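Local coordinates for acetyltransferase (Agrobacterium tumefaciens, PDB 2DXQ), which probably transfers an acetyl group from acetyl-coenzyme A to an as yet unidentified acceptor, as members of the GNAT superfamily do, at residues Asp4-Arg9 and Arg96-Thr101; Glu85-Leu90 and Ala131-Cys136; Gly14-Leu19 and Leu33-Ala38; Val71-Leu74 and Pro80-Phe83; Val118-Gly123 and Cys136-Asn141. All coordinates share one frame; numbering follows the deposited sequence.

Contact 1: residues Asp4-Arg9 and Arg96-Thr101; sequences DAISLR and RGYGRT. With PO4 (phosphate ion), chain C; PO4 (phosphate ion), chain F.
T101, which packs on L8 of strand 6-10, gives its backbone N-H to G97 O, with T101 N 2.9 Å from that oxygen; G97 is the N-cap of helix 98-112. The T101 hydroxyl is less settled, since its one proton may go to that same oxygen or to O1 of phosphate F, 3.1 Å from T101 OG1. The methyl of T101 does the touching on the strand side, CG2 lying 3.9 Å from CD2 of L8. Nearer the start of both segments, the side chains of I6 and Y98 cross at about a right angle. CG2 of I6 comes up at the ring edge, 4.1 Å from CE1 of Y98, while E58 holds the phenol oxygen. Phosphate C is gripped by three backbone N-H groups, those of G97, G99 and R100, on three different oxygens. The straightest is R100 N to its O3, 2.9 Å at 160°, and the same oxygen stands over one face of the R100 guanidinium. Glycine suits both positions: G97 has a phi of 98° and lies against phosphate F, while G99 lies against phosphate C, with no side chain to crowd either ion. Both ions probably came from the crystallisation liquor. Amides of a Gly-x-Gly turn gripping an anion at a helix start are the hallmark of the GNAT loop that receives the diphosphate of acetyl-coenzyme A, and phosphate C probably occupies that place.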
# COMPACT_ATOMS: atom_id res chain seq x y z
N ASP A 4 -21.75 17.77 15.90
CA ASP A 4 -20.86 18.32 16.96
C ASP A 4 -19.73 19.18 16.35
O ASP A 4 -19.54 19.22 15.13
CB ASP A 4 -20.29 17.19 17.83
CG ASP A 4 -20.12 17.59 19.31
OD1 ASP A 4 -19.98 18.80 19.64
OD2 ASP A 4 -20.11 16.67 20.16
N ALA A 5 -19.00 19.86 17.22
CA ALA A 5 -17.97 20.81 16.81
C ALA A 5 -16.72 20.12 16.28
O ALA A 5 -16.02 20.66 15.44
CB ALA A 5 -17.60 21.71 17.97
N ILE A 6 -16.43 18.95 16.83
CA ILE A 6 -15.27 18.16 16.37
C ILE A 6 -15.77 16.76 16.13
O ILE A 6 -16.43 16.16 16.99
CB ILE A 6 -14.11 18.15 17.41
CG1 ILE A 6 -13.51 19.55 17.56
CG2 ILE A 6 -13.00 17.14 16.98
CD1 ILE A 6 -12.55 19.69 18.71
N SER A 7 -15.48 16.22 14.95
CA SER A 7 -15.85 14.86 14.66
C SER A 7 -14.78 14.12 13.86
O SER A 7 -13.79 14.70 13.43
CB SER A 7 -17.19 14.82 13.94
OG SER A 7 -17.64 13.49 13.88
N LEU A 8 -15.00 12.82 13.69
CA LEU A 8 -14.09 11.93 12.99
C LEU A 8 -15.00 10.91 12.32
O LEU A 8 -15.84 10.29 12.99
CB LEU A 8 -13.19 11.25 14.02
CG LEU A 8 -12.33 10.07 13.61
CD1 LEU A 8 -11.13 10.55 12.84
CD2 LEU A 8 -11.89 9.33 14.86
N ARG A 9 -14.83 10.72 11.02
CA ARG A 9 -15.67 9.79 10.26
C ARG A 9 -15.01 9.43 8.94
O ARG A 9 -14.03 10.05 8.55
CB ARG A 9 -17.03 10.42 9.99
CG ARG A 9 -16.97 11.78 9.35
CD ARG A 9 -18.37 12.32 9.04
NE ARG A 9 -18.31 13.65 8.44
CZ ARG A 9 -18.04 13.87 7.16
NH1 ARG A 9 -17.79 12.85 6.34
NH2 ARG A 9 -18.01 15.11 6.70
N ARG A 96 -2.70 20.81 17.05
CA ARG A 96 -4.03 20.64 17.65
C ARG A 96 -4.43 19.17 17.74
O ARG A 96 -5.41 18.84 18.43
CB ARG A 96 -5.10 21.45 16.91
CG ARG A 96 -4.79 22.93 16.79
CD ARG A 96 -4.72 23.61 18.17
NE ARG A 96 -4.54 25.06 18.02
CZ ARG A 96 -4.45 25.92 19.04
NH1 ARG A 96 -4.52 25.48 20.30
NH2 ARG A 96 -4.29 27.21 18.80
N GLY A 97 -3.70 18.30 17.06
CA GLY A 97 -3.93 16.87 17.23
C GLY A 97 -4.79 16.18 16.19
O GLY A 97 -4.95 14.97 16.24
N TYR A 98 -5.33 16.94 15.23
CA TYR A 98 -6.27 16.36 14.26
C TYR A 98 -5.61 15.29 13.40
O TYR A 98 -6.23 14.28 13.09
CB TYR A 98 -6.84 17.44 13.34
CG TYR A 98 -7.76 18.45 14.01
CD1 TYR A 98 -8.90 18.05 14.69
CD2 TYR A 98 -7.51 19.82 13.89
CE1 TYR A 98 -9.77 18.99 15.28
CE2 TYR A 98 -8.37 20.77 14.49
CZ TYR A 98 -9.49 20.34 15.17
OH TYR A 98 -10.34 21.28 15.73
N GLY A 99 -4.38 15.54 12.97
CA GLY A 99 -3.60 14.50 12.25
C GLY A 99 -3.42 13.22 13.07
O GLY A 99 -3.64 12.11 12.57
N ARG A 100 -3.02 13.37 14.33
CA ARG A 100 -2.85 12.20 15.20
C ARG A 100 -4.18 11.45 15.34
O ARG A 100 -4.20 10.22 15.29
CB ARG A 100 -2.25 12.60 16.56
CG ARG A 100 -1.66 11.43 17.40
CD ARG A 100 -0.40 11.89 18.22
NE ARG A 100 -0.61 13.28 18.49
CZ ARG A 100 0.17 14.32 18.22
NH1 ARG A 100 1.42 14.27 17.73
NH2 ARG A 100 -0.37 15.45 18.55
N THR A 101 -5.28 12.19 15.48
CA THR A 101 -6.59 11.54 15.63
C THR A 101 -6.90 10.67 14.42
O THR A 101 -7.29 9.50 14.56
CB THR A 101 -7.73 12.56 15.82
OG1 THR A 101 -7.45 13.37 16.98
CG2 THR A 101 -9.07 11.83 16.02
P PO4 C . -1.36 17.19 14.41
O1 PO4 C . -1.22 18.29 15.42
O2 PO4 C . 0.08 16.93 13.90
O3 PO4 C . -1.85 15.94 15.07
O4 PO4 C . -2.19 17.60 13.24
P PO4 F . -8.67 17.12 18.50
O1 PO4 F . -9.02 15.97 17.56
O2 PO4 F . -9.60 17.12 19.70
O3 PO4 F . -7.24 17.00 18.93
O4 PO4 F . -8.83 18.45 17.81

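Contact 2: residues Glu85-Leu90 and Ala131-Cys136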
# COMPACT_ATOMS: atom_id res chain seq x y z
N GLU A 85 -2.02 6.17 3.67
CA GLU A 85 -1.53 7.09 2.65
C GLU A 85 -2.21 8.45 2.71
O GLU A 85 -3.24 8.61 3.35
CB GLU A 85 -1.73 6.49 1.25
CG GLU A 85 -0.51 5.70 0.74
CD GLU A 85 0.70 6.60 0.53
OE1 GLU A 85 0.53 7.84 0.54
OE2 GLU A 85 1.82 6.07 0.38
N ASN A 86 -1.60 9.41 2.02
CA ASN A 86 -2.13 10.76 1.87
C ASN A 86 -2.62 11.40 3.16
O ASN A 86 -3.77 11.86 3.28
CB ASN A 86 -3.16 10.83 0.75
CG ASN A 86 -2.54 10.55 -0.60
OD1 ASN A 86 -1.39 10.95 -0.87
ND2 ASN A 86 -3.27 9.86 -1.45
N VAL A 87 -1.72 11.42 4.13
CA VAL A 87 -2.02 12.05 5.40
C VAL A 87 -1.75 13.55 5.29
O VAL A 87 -0.65 13.96 4.89
CB VAL A 87 -1.12 11.45 6.50
CG1 VAL A 87 -1.32 12.18 7.80
CG2 VAL A 87 -1.43 9.96 6.67
N VAL A 88 -2.74 14.36 5.65
CA VAL A 88 -2.52 15.80 5.64
C VAL A 88 -3.21 16.50 6.79
O VAL A 88 -4.30 16.11 7.20
CB VAL A 88 -2.81 16.48 4.25
CG1 VAL A 88 -3.97 15.88 3.53
CG2 VAL A 88 -2.92 18.00 4.33
N THR A 89 -2.51 17.51 7.29
CA THR A 89 -2.99 18.41 8.29
C THR A 89 -2.68 19.83 7.81
O THR A 89 -2.03 20.04 6.80
CB THR A 89 -2.23 18.20 9.64
OG1 THR A 89 -0.82 18.40 9.46
CG2 THR A 89 -2.46 16.81 10.16
N LEU A 90 -3.10 20.80 8.60
CA LEU A 90 -2.99 22.19 8.18
C LEU A 90 -1.95 22.95 8.97
O LEU A 90 -1.86 22.74 10.20
CB LEU A 90 -4.35 22.84 8.36
CG LEU A 90 -5.48 22.22 7.52
CD1 LEU A 90 -6.80 22.90 7.84
CD2 LEU A 90 -5.18 22.31 6.03
N ALA A 131 8.75 12.31 13.66
CA ALA A 131 8.38 12.27 15.08
C ALA A 131 6.86 12.13 15.22
O ALA A 131 6.36 11.45 16.12
CB ALA A 131 8.84 13.54 15.79
N PHE A 132 6.14 12.82 14.33
CA PHE A 132 4.69 12.76 14.34
C PHE A 132 4.24 11.33 14.14
O PHE A 132 3.37 10.86 14.87
CB PHE A 132 4.07 13.67 13.26
CG PHE A 132 2.63 13.33 12.96
CD1 PHE A 132 1.62 13.67 13.86
CD2 PHE A 132 2.29 12.64 11.79
CE1 PHE A 132 0.28 13.33 13.60
CE2 PHE A 132 0.96 12.29 11.52
CZ PHE A 132 -0.05 12.64 12.42
N TYR A 133 4.81 10.63 13.16
CA TYR A 133 4.41 9.25 12.93
C TYR A 133 4.74 8.35 14.12
O TYR A 133 3.96 7.45 14.45
CB TYR A 133 4.95 8.70 11.61
CG TYR A 133 4.24 9.30 10.41
CD1 TYR A 133 2.85 9.19 10.28
CD2 TYR A 133 4.94 10.01 9.44
CE1 TYR A 133 2.18 9.77 9.20
CE2 TYR A 133 4.28 10.58 8.33
CZ TYR A 133 2.90 10.45 8.23
OH TYR A 133 2.23 11.01 7.16
N GLU A 134 5.88 8.58 14.76
CA GLU A 134 6.23 7.82 15.95
C GLU A 134 5.20 8.05 17.06
O GLU A 134 4.82 7.12 17.77
CB GLU A 134 7.65 8.14 16.42
CG GLU A 134 8.71 7.61 15.42
CD GLU A 134 10.11 8.07 15.72
OE1 GLU A 134 10.28 9.06 16.47
OE2 GLU A 134 11.06 7.45 15.17
N SER A 135 4.71 9.28 17.17
CA SER A 135 3.71 9.63 18.18
C SER A 135 2.36 8.95 17.91
O SER A 135 1.52 8.87 18.81
CB SER A 135 3.54 11.14 18.29
OG SER A 135 2.77 11.70 17.24
N CYS A 136 2.16 8.47 16.68
CA CYS A 136 0.95 7.72 16.30
C CYS A 136 1.10 6.23 16.61
O CYS A 136 0.14 5.46 16.44
CB CYS A 136 0.64 7.90 14.80
SG CYS A 136 0.17 9.57 14.36
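This is a small, partly buried, largely apolar contact in which V87 of strand 81-88 meets F132 and Y133 from the last turn of helix 127-135. V87 and Y133 approach from opposite directions, and the phenol oxygen ends against the branch point of the valine: Y133 OH is 3.4 Å from V87 CB. Both methyls fork around it, V87 CG1 and CG2 each lying 3.8 Å from Y133 OH. A beta-branched residue suits the place because its two arms present a broad surface close to the strand. F132 touches more lightly, with V87 CG1 4.4 Å from F132 CE2. The two aromatic side chains also support each other, CD2 of F132 lying over one face of the Y133 ring near its rim, while C136 SG stands over a face of F132. At the end of the helix the hydroxyl of S135 donates back to F132 O, with S135 OG 2.6 Å from that oxygen, and it bonds R100 NH1 as well. N86 has an unusual backbone (phi 47°, psi 55°), and its ND2 bonds N73 of the second subunit. That local twist is consistent with the bulge found in the fourth strand of GNAT enzymes, where the strand parts from its parallel neighbour. F132 lies about 4 Å from a bound phosphate, and F132-Y133 begin the Phe-Tyr-x-x-x-Gly-Phe signature, in keeping with the wall of the GNAT cofactor cleft.

Contact 3: residues Gly14-Leu19 and Leu33-Ala38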
# COMPACT_ATOMS: atom_id res chain seq x y z
N GLY A 14 -20.48 14.08 -0.34
CA GLY A 14 -20.33 15.53 -0.19
C GLY A 14 -18.98 16.03 0.28
O GLY A 14 -18.76 17.25 0.35
N ASP A 15 -18.06 15.12 0.58
CA ASP A 15 -16.77 15.50 1.16
C ASP A 15 -15.71 15.87 0.13
O ASP A 15 -14.63 16.33 0.48
CB ASP A 15 -16.25 14.39 2.07
CG ASP A 15 -17.07 14.26 3.34
OD1 ASP A 15 -17.43 15.31 3.91
OD2 ASP A 15 -17.38 13.13 3.74
N LEU A 16 -16.02 15.67 -1.15
CA LEU A 16 -15.01 15.85 -2.18
C LEU A 16 -14.37 17.24 -2.23
O LEU A 16 -13.14 17.33 -2.28
CB LEU A 16 -15.53 15.37 -3.55
CG LEU A 16 -14.52 15.34 -4.70
CD1 LEU A 16 -13.22 14.61 -4.31
CD2 LEU A 16 -15.17 14.70 -5.95
N PRO A 17 -15.18 18.34 -2.23
CA PRO A 17 -14.55 19.67 -2.23
C PRO A 17 -13.55 19.86 -1.08
O PRO A 17 -12.43 20.34 -1.30
CB PRO A 17 -15.75 20.63 -2.08
CG PRO A 17 -16.87 19.90 -2.69
CD PRO A 17 -16.66 18.45 -2.29
N GLY A 18 -13.94 19.46 0.13
CA GLY A 18 -13.09 19.59 1.32
C GLY A 18 -11.82 18.77 1.26
O GLY A 18 -10.75 19.23 1.64
N LEU A 19 -11.93 17.54 0.74
CA LEU A 19 -10.78 16.67 0.53
C LEU A 19 -9.82 17.25 -0.49
O LEU A 19 -8.61 17.22 -0.31
CB LEU A 19 -11.24 15.30 0.05
CG LEU A 19 -11.73 14.35 1.13
CD1 LEU A 19 -12.36 13.12 0.47
CD2 LEU A 19 -10.57 13.97 2.05
N LEU A 33 -7.64 20.25 -9.10
CA LEU A 33 -8.75 19.50 -9.69
C LEU A 33 -10.07 20.03 -9.18
O LEU A 33 -10.21 20.33 -7.99
CB LEU A 33 -8.66 18.02 -9.29
CG LEU A 33 -7.48 17.21 -9.79
CD1 LEU A 33 -7.63 15.79 -9.27
CD2 LEU A 33 -7.42 17.21 -11.31
N THR A 34 -11.04 20.17 -10.08
CA THR A 34 -12.38 20.54 -9.65
C THR A 34 -13.11 19.31 -9.12
O THR A 34 -12.69 18.17 -9.37
CB THR A 34 -13.18 21.14 -10.81
OG1 THR A 34 -13.38 20.11 -11.80
CG2 THR A 34 -12.41 22.30 -11.42
N THR A 35 -14.19 19.53 -8.39
CA THR A 35 -15.03 18.45 -7.92
C THR A 35 -15.50 17.59 -9.12
O THR A 35 -15.56 16.36 -9.04
CB THR A 35 -16.21 19.03 -7.11
OG1 THR A 35 -15.68 19.75 -5.99
CG2 THR A 35 -17.10 17.94 -6.59
N GLN A 36 -15.78 18.25 -10.25
CA GLN A 36 -16.21 17.53 -11.44
C GLN A 36 -15.11 16.63 -12.00
O GLN A 36 -15.36 15.46 -12.30
CB GLN A 36 -16.71 18.50 -12.53
CG GLN A 36 -18.06 19.14 -12.20
CD GLN A 36 -17.95 20.17 -11.08
OE1 GLN A 36 -16.93 20.84 -10.95
NE2 GLN A 36 -19.01 20.29 -10.27
N GLU A 37 -13.90 17.18 -12.13
CA GLU A 37 -12.73 16.42 -12.63
C GLU A 37 -12.39 15.24 -11.73
O GLU A 37 -11.91 14.20 -12.21
CB GLU A 37 -11.50 17.33 -12.73
CG GLU A 37 -11.56 18.30 -13.93
CD GLU A 37 -10.48 19.36 -13.90
OE1 GLU A 37 -9.99 19.70 -12.80
OE2 GLU A 37 -10.15 19.89 -14.99
N ALA A 38 -12.64 15.41 -10.43
CA ALA A 38 -12.25 14.41 -9.45
C ALA A 38 -13.33 13.38 -9.16
O ALA A 38 -13.07 12.40 -8.48
CB ALA A 38 -11.78 15.11 -8.13
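L16 and P17 at the start of helix 16-26 pack on the weakly bonded first turn of helix 35-47 in the GNAT fold, and that turn opens with a capping box. In the box the T34 hydroxyl accepts from E37 N, with T34 OG1 3.0 Å from that nitrogen and a nearly straight angle of 167°. The exchange is completed by T34 N, which donates to E37 OE1 at 3.0 Å, meeting the carboxylate on its anti side and somewhat out of its plane. Threonine and glutamate suit these places, as their side chains satisfy N-H groups that the helix backbone cannot reach. The turn so secured offers T35 and A38 to L16. L16 holds CG anti to the backbone N (chi1 -173°), and this brings its forked end against both, CD2 of L16 lying 3.5 Å from T35 O. The side chains of L16 and T35 slide past each other in opposite directions, CD2 of L16 coming 3.8 Å from CG2 of T35. The small A38 lets both L16 methyls come within 4.1 Å of A38 CB. L74 of the second subunit packs on L16 and A38 too, at the dimer interface. Proline fits the first helical turn, where a residue without an N-H costs no helix bond. Its ring crosses T35 at a slant on the outer side, with CG of P17 3.5 Å from T35 OG1.

Contact 4: residues Val71-Leu74 and Pro80-Phe83; sequences VPNL and PYAF
V71 and Y81 form the tight half of this contact, a hydrogen-bonded antiparallel pair where strand 61-71 ends and strand 81-88 begins. V71 N donates to Y81 O over 2.8 Å. The return bond from Y81 N to V71 O is longer at 3.2 Å, and P80 presses on the same acceptor, its CB 3.1 Å from V71 O. The ring of Y81 then folds back over its partner. With chi1 at 54°, CG lies between the backbone N and the carbonyl carbon, a turn that lays the ring across the valine. V71 CB sits over one face in a CH-pi contact, 4.0 Å from the ring centroid. N73 comes in at the ring edge with its amide 75° from the ring plane, and its OD1 is 3.5 Å from Y81 CE1. The amide is fixed mainly from outside: ND2 bonds T75 OG1 and R79 O, and OD1 has a weak bond to N86 of the second subunit. F83, whose ring stacks on F83 of that subunit, brushes V71 only at its edge.

The looser side is that of P72, which points away from residues 80-83 and is partly exposed. Here a water takes the place of direct contact, donating to P72 O and lying 2.7 Å from Y81 OH. Tyrosine thus serves both halves: its hydrocarbon face covers the valine, while its hydroxyl, within the buried contact, has a water partner that also reaches P72 O.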
# COMPACT_ATOMS: atom_id res chain seq x y z
N VAL A 71 -5.60 -4.84 2.76
CA VAL A 71 -5.24 -5.71 1.62
C VAL A 71 -5.38 -7.19 2.02
O VAL A 71 -4.79 -7.60 3.01
CB VAL A 71 -3.78 -5.45 1.17
CG1 VAL A 71 -3.49 -6.19 -0.16
CG2 VAL A 71 -3.48 -3.95 1.03
N PRO A 72 -6.11 -7.99 1.22
CA PRO A 72 -6.19 -9.42 1.51
C PRO A 72 -4.83 -10.09 1.26
O PRO A 72 -4.09 -9.66 0.35
CB PRO A 72 -7.24 -9.93 0.51
CG PRO A 72 -7.22 -8.96 -0.59
CD PRO A 72 -6.85 -7.62 0.01
N ASN A 73 -4.53 -11.14 2.04
CA ASN A 73 -3.18 -11.69 2.14
C ASN A 73 -3.17 -13.14 2.66
O ASN A 73 -3.93 -13.47 3.55
CB ASN A 73 -2.35 -10.80 3.07
CG ASN A 73 -0.93 -11.27 3.23
OD1 ASN A 73 -0.18 -11.39 2.26
ND2 ASN A 73 -0.54 -11.53 4.47
N LEU A 74 -2.28 -13.97 2.10
CA LEU A 74 -2.16 -15.38 2.49
C LEU A 74 -1.03 -15.69 3.49
O LEU A 74 -1.01 -16.76 4.11
CB LEU A 74 -2.00 -16.26 1.24
CG LEU A 74 -3.27 -16.47 0.42
CD1 LEU A 74 -2.94 -16.91 -1.00
CD2 LEU A 74 -4.19 -17.47 1.12
N PRO A 80 -4.79 -10.03 6.80
CA PRO A 80 -4.57 -8.90 5.90
C PRO A 80 -3.48 -7.98 6.44
O PRO A 80 -3.05 -8.10 7.60
CB PRO A 80 -5.94 -8.20 5.87
CG PRO A 80 -6.55 -8.54 7.21
CD PRO A 80 -6.11 -9.96 7.47
N TYR A 81 -2.98 -7.09 5.59
CA TYR A 81 -2.10 -6.03 6.08
C TYR A 81 -2.63 -4.72 5.53
O TYR A 81 -3.50 -4.70 4.64
CB TYR A 81 -0.63 -6.26 5.68
CG TYR A 81 -0.46 -6.46 4.20
CD1 TYR A 81 -0.45 -7.74 3.65
CD2 TYR A 81 -0.31 -5.37 3.35
CE1 TYR A 81 -0.32 -7.93 2.28
CE2 TYR A 81 -0.18 -5.54 1.97
CZ TYR A 81 -0.19 -6.83 1.44
OH TYR A 81 -0.04 -7.00 0.09
N ALA A 82 -2.09 -3.61 6.02
CA ALA A 82 -2.63 -2.33 5.60
C ALA A 82 -1.54 -1.32 5.34
O ALA A 82 -0.45 -1.42 5.91
CB ALA A 82 -3.58 -1.79 6.67
N PHE A 83 -1.85 -0.35 4.48
CA PHE A 83 -1.03 0.86 4.33
C PHE A 83 -1.86 2.06 4.72
O PHE A 83 -3.11 2.06 4.58
CB PHE A 83 -0.65 1.07 2.87
CG PHE A 83 0.25 0.01 2.32
CD1 PHE A 83 1.62 0.10 2.47
CD2 PHE A 83 -0.29 -1.07 1.62
CE1 PHE A 83 2.46 -0.88 1.94
CE2 PHE A 83 0.54 -2.05 1.07
CZ PHE A 83 1.92 -1.95 1.23
O HOH W 1 -1.42 -9.23 -0.66

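Contact 5: residues Val118-Gly123 and Cys136-Asn141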
# COMPACT_ATOMS: atom_id res chain seq x y z
N VAL A 118 0.49 -2.50 9.98
CA VAL A 118 0.11 -1.32 9.22
C VAL A 118 1.41 -0.62 8.81
O VAL A 118 2.25 -0.39 9.66
CB VAL A 118 -0.79 -0.37 10.04
CG1 VAL A 118 -1.21 0.84 9.19
CG2 VAL A 118 -2.04 -1.11 10.53
N MSE A 119 1.53 -0.28 7.53
CA MSE A 119 2.76 0.34 7.01
C MSE A 119 2.51 1.74 6.48
O MSE A 119 1.41 2.06 6.04
CB MSE A 119 3.34 -0.54 5.89
CG MSE A 119 3.85 -1.87 6.39
SE MSE A 119 4.24 -3.04 4.88
CE MSE A 119 2.43 -3.43 4.38
N LEU A 120 3.56 2.55 6.45
CA LEU A 120 3.45 3.89 5.92
C LEU A 120 4.81 4.31 5.40
O LEU A 120 5.81 4.02 6.03
CB LEU A 120 2.98 4.85 7.02
CG LEU A 120 2.83 6.32 6.60
CD1 LEU A 120 1.63 6.97 7.28
CD2 LEU A 120 4.11 7.09 6.89
N LEU A 121 4.82 4.97 4.24
CA LEU A 121 6.03 5.50 3.63
C LEU A 121 5.91 7.00 3.49
O LEU A 121 4.91 7.50 2.97
CB LEU A 121 6.25 4.88 2.24
CG LEU A 121 6.83 3.47 2.22
CD1 LEU A 121 7.37 3.16 0.82
CD2 LEU A 121 7.94 3.36 3.23
N THR A 122 6.92 7.72 3.96
CA THR A 122 6.89 9.16 3.82
C THR A 122 8.16 9.66 3.14
O THR A 122 9.23 9.08 3.28
CB THR A 122 6.58 9.87 5.16
OG1 THR A 122 6.39 11.27 4.92
CG2 THR A 122 7.69 9.67 6.17
N GLY A 123 8.03 10.70 2.34
CA GLY A 123 9.17 11.19 1.57
C GLY A 123 9.58 12.50 2.17
O GLY A 123 10.44 13.22 1.63
N CYS A 136 2.16 8.47 16.68
CA CYS A 136 0.95 7.72 16.30
C CYS A 136 1.10 6.23 16.61
O CYS A 136 0.14 5.46 16.44
CB CYS A 136 0.64 7.90 14.80
SG CYS A 136 0.17 9.57 14.36
N GLY A 137 2.29 5.83 17.04
CA GLY A 137 2.54 4.42 17.35
C GLY A 137 3.41 3.69 16.33
O GLY A 137 3.81 2.54 16.56
N PHE A 138 3.70 4.34 15.21
CA PHE A 138 4.61 3.74 14.20
C PHE A 138 6.04 3.65 14.71
O PHE A 138 6.51 4.51 15.48
CB PHE A 138 4.63 4.57 12.91
CG PHE A 138 3.43 4.39 12.03
CD1 PHE A 138 3.24 3.21 11.30
CD2 PHE A 138 2.49 5.41 11.92
CE1 PHE A 138 2.12 3.05 10.45
CE2 PHE A 138 1.36 5.25 11.06
CZ PHE A 138 1.18 4.08 10.35
N VAL A 139 6.75 2.62 14.27
CA VAL A 139 8.18 2.50 14.52
C VAL A 139 8.91 2.62 13.18
O VAL A 139 8.45 2.07 12.16
CB VAL A 139 8.52 1.15 15.18
CG1 VAL A 139 9.99 1.06 15.50
CG2 VAL A 139 7.68 0.96 16.43
N GLN A 140 10.02 3.36 13.16
CA GLN A 140 10.80 3.50 11.93
C GLN A 140 11.76 2.30 11.83
O GLN A 140 12.97 2.41 12.09
CB GLN A 140 11.52 4.85 11.91
CG GLN A 140 11.92 5.34 10.51
CD GLN A 140 13.09 4.58 9.93
OE1 GLN A 140 14.23 4.74 10.38
NE2 GLN A 140 12.81 3.71 8.94
N ASN A 141 11.20 1.15 11.46
CA ASN A 141 11.99 -0.08 11.39
C ASN A 141 11.90 -0.80 10.06
O ASN A 141 12.21 -1.99 9.97
CB ASN A 141 11.64 -1.02 12.55
CG ASN A 141 10.19 -1.44 12.54
OD1 ASN A 141 9.44 -1.18 11.59
ND2 ASN A 141 9.76 -2.09 13.63
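Strand 117-122, carrying V118 and L120, passes F138 with no backbone bond between the two segments, the nearest CA atoms being those of M119 and F138 at 8.2 Å. F138 follows a Schellman motif that ends helix 127-135, with G137 at a phi of 107°, a backbone that glycine takes up easily. G137 and F138 are also the Gly-Phe of the Phe-Tyr-x-x-x-Gly-Phe signature of GNAT enzymes. In this fold the fifth strand normally has a later strand beside it; here residues 118-122 pair antiparallel with a strand of the second subunit, so the sheet runs on across the interface. M119, a selenomethionine, turns away from F138, while V118 and L120 face it. Phenylalanine suits this place because its flat ring reaches across to the strand, and V103 and I107 of helix 98-112 pack on it as well. The side chains of L120 and F138 cross at about a right angle, L120 CB making an off-centre CH-pi contact 4.3 Å from the ring centroid. V118 CG1 is 4.2 Å from F138 CE1, and F138 CE1 also has V118 O at the ring edge, in its plane, 3.5 Å away.

Overall arrangement
Contacts 1, 2 and 5 touch one another. R100 NH1 of contact 1 reaches S135 OG of contact 2 at 2.9 Å, and Y133 O of contact 2 probably accepts from F138 N of contact 5 at 3.2 Å; contacts 2 and 5, which share C136, have centres 9 Å apart. Phosphate C of contact 1 touches F132, so the first two contacts border the probable cofactor cleft. Contact 4 joins contact 5 through the sheet, A82 O lying 2.8 Å from M119 N. Contact 3 hangs on contact 1 by the R9-D15 salt bridge, its centre about 28 Å from that of contact 5. Contacts 2 to 5 all touch the second subunit.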